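Local structure of GGDEF and EAL domain-containing protein (Vibrio cholerae O1 str. 2010EL-1786, 6PWK) at residues A[336-340]-A[356-360]. The protein binds the second messenger c-di-GMP, in its EAL domain among other sites, and probably acts as a receptor controlling large adhesins and biofilm formation in Vibrio cholerae. Residues are numbered along the deposited sequence.
Sequences YGRNF and LDYLF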
loop_
_atom_site.group_PDB
_atom_site.type_symbol
_atom_site.label_atom_id
_atom_site.label_comp_id
_atom_site.label_asym_id
_atom_site.label_seq_id
_atom_site.Cartn_x
_atom_site.Cartn_y
_atom_site.Cartn_z
ATOM N N TYR A 336 -4.325 -24.552 5.523
ATOM C CA TYR A 336 -3.059 -25.271 5.480
ATOM C C TYR A 336 -3.031 -26.278 4.337
ATOM O O TYR A 336 -3.936 -27.105 4.196
ATOM C CB TYR A 336 -2.817 -25.982 6.809
ATOM C CG TYR A 336 -1.555 -26.802 6.818
ATOM C CD1 TYR A 336 -0.328 -26.207 6.578
ATOM C CD2 TYR A 336 -1.586 -28.167 7.064
ATOM C CE1 TYR A 336 0.828 -26.944 6.579
ATOM C CE2 TYR A 336 -0.425 -28.918 7.070
ATOM C CZ TYR A 336 0.781 -28.296 6.828
ATOM O OH TYR A 336 1.951 -29.022 6.831
ATOM N N GLY A 337 -1.981 -26.203 3.523
ATOM C CA GLY A 337 -1.782 -27.118 2.425
ATOM C C GLY A 337 -2.237 -26.611 1.073
ATOM O O GLY A 337 -1.959 -27.268 0.063
ATOM N N ARG A 338 -2.924 -25.468 1.020
ATOM C CA ARG A 338 -3.396 -24.965 -0.266
ATOM C C ARG A 338 -2.239 -24.448 -1.111
ATOM O O ARG A 338 -2.249 -24.585 -2.339
ATOM C CB ARG A 338 -4.443 -23.873 -0.054
ATOM C CG ARG A 338 -5.141 -23.439 -1.333
ATOM C CD ARG A 338 -6.230 -22.417 -1.058
ATOM N NE ARG A 338 -7.388 -23.002 -0.389
ATOM C CZ ARG A 338 -8.465 -22.312 -0.029
ATOM N NH1 ARG A 338 -8.532 -21.010 -0.272
ATOM N NH2 ARG A 338 -9.476 -22.922 0.575
ATOM N N ASN A 339 -1.232 -23.860 -0.471
ATOM C CA ASN A 339 -0.028 -23.414 -1.167
ATOM C C ASN A 339 1.103 -24.410 -0.920
ATOM O O ASN A 339 2.123 -24.113 -0.296
ATOM C CB ASN A 339 0.348 -22.003 -0.723
ATOM C CG ASN A 339 -0.726 -20.982 -1.051
ATOM O OD1 ASN A 339 -1.247 -20.303 -0.166
ATOM N ND2 ASN A 339 -1.065 -20.874 -2.330
ATOM N N PHE A 340 0.889 -25.625 -1.426
ATOM C CA PHE A 340 1.927 -26.650 -1.377
ATOM C C PHE A 340 3.153 -26.204 -2.176
ATOM O O PHE A 340 3.093 -25.289 -3.004
ATOM C CB PHE A 340 1.387 -27.977 -1.916
ATOM N N LEU A 356 -6.290 -28.219 8.138
ATOM C CA LEU A 356 -6.084 -28.578 6.742
ATOM C C LEU A 356 -7.031 -27.813 5.826
ATOM O O LEU A 356 -8.135 -27.425 6.216
ATOM C CB LEU A 356 -6.282 -30.080 6.545
ATOM C CG LEU A 356 -5.193 -31.002 7.091
ATOM C CD1 LEU A 356 -5.649 -32.451 7.030
ATOM C CD2 LEU A 356 -3.906 -30.813 6.309
ATOM N N ASP A 357 -6.575 -27.587 4.597
ATOM C CA ASP A 357 -7.446 -27.059 3.557
ATOM C C ASP A 357 -8.619 -28.009 3.351
ATOM O O ASP A 357 -8.435 -29.223 3.224
ATOM C CB ASP A 357 -6.657 -26.881 2.257
ATOM C CG ASP A 357 -7.450 -26.170 1.172
ATOM O OD1 ASP A 357 -8.640 -25.858 1.394
ATOM O OD2 ASP A 357 -6.876 -25.918 0.092
ATOM N N TYR A 358 -9.832 -27.453 3.330
ATOM C CA TYR A 358 -11.022 -28.286 3.206
ATOM C C TYR A 358 -11.117 -28.981 1.856
ATOM O O TYR A 358 -11.947 -29.883 1.704
ATOM C CB TYR A 358 -12.282 -27.454 3.458
ATOM C CG TYR A 358 -12.724 -26.571 2.310
ATOM C CD1 TYR A 358 -12.216 -25.287 2.157
ATOM C CD2 TYR A 358 -13.672 -27.013 1.395
ATOM C CE1 TYR A 358 -12.628 -24.474 1.115
ATOM C CE2 TYR A 358 -14.089 -26.211 0.351
ATOM C CZ TYR A 358 -13.564 -24.943 0.216
ATOM O OH TYR A 358 -13.979 -24.142 -0.820
ATOM N N LEU A 359 -10.295 -28.590 0.881
ATOM C CA LEU A 359 -10.246 -29.302 -0.388
ATOM C C LEU A 359 -9.631 -30.688 -0.260
ATOM O O LEU A 359 -9.705 -31.469 -1.216
ATOM C CB LEU A 359 -9.472 -28.481 -1.421
ATOM C CG LEU A 359 -10.143 -27.183 -1.873
ATOM C CD1 LEU A 359 -9.278 -26.456 -2.887
ATOM C CD2 LEU A 359 -11.517 -27.476 -2.451
ATOM N N PHE A 360 -9.026 -31.012 0.886
ATOM C CA PHE A 360 -8.478 -32.350 1.082
ATOM C C PHE A 360 -9.567 -33.374 1.369
ATOM O O PHE A 360 -9.388 -34.561 1.074
ATOM C CB PHE A 360 -7.447 -32.340 2.211
ATOM C CG PHE A 360 -6.140 -31.704 1.831
ATOM C CD1 PHE A 360 -5.319 -32.296 0.886
ATOM C CD2 PHE A 360 -5.729 -30.521 2.422
ATOM C CE1 PHE A 360 -4.115 -31.716 0.532
ATOM C CE2 PHE A 360 -4.524 -29.937 2.073
ATOM C CZ PHE A 360 -3.717 -30.536 1.126
#
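Two neighbouring parallel strands of the EAL barrel, 330-336 and 353-356, end together here: Tyr336 and Leu356 form the parallel bridge, CA to CA 4.7 Å, and Asp357 N donates to Tyr336 O at 2.7 Å (146°). Beyond it both segments leave the sheet. Gly337, at phi/psi 97/-8, has no room for a CB: an ideal one would lie 2.6 Å from Phe360 CE2, and the ring edge of Phe360 also meets Tyr336 O, CE2 to O 3.6 Å. Tyr336 CD2 makes an apolar contact with Leu356 CD2 at 3.6 Å; Tyr336 OH is hydrogen-bonded to Ile376 O. Arg338 answers Asp357 with a two-pronged salt bridge, NE to OD2 3.0 Å and NH2 to OD1 3.2 Å, while Asp357 OD1 also weakly accepts from Leu359 N (3.2 Å). Arg338 NH2 lies 3.6 Å from Tyr358 CE1; the Tyr358 side chain, its OH hydrogen-bonded to Glu167 OE1, is about 5 Å from bound c-di-GMP at nearest atoms. The near-linear N-H...O angles (166° and 160°) show well-directed hydrogen bonds within the Arg338-Asp357 salt bridge, which links the two strand-end loops near the ligand.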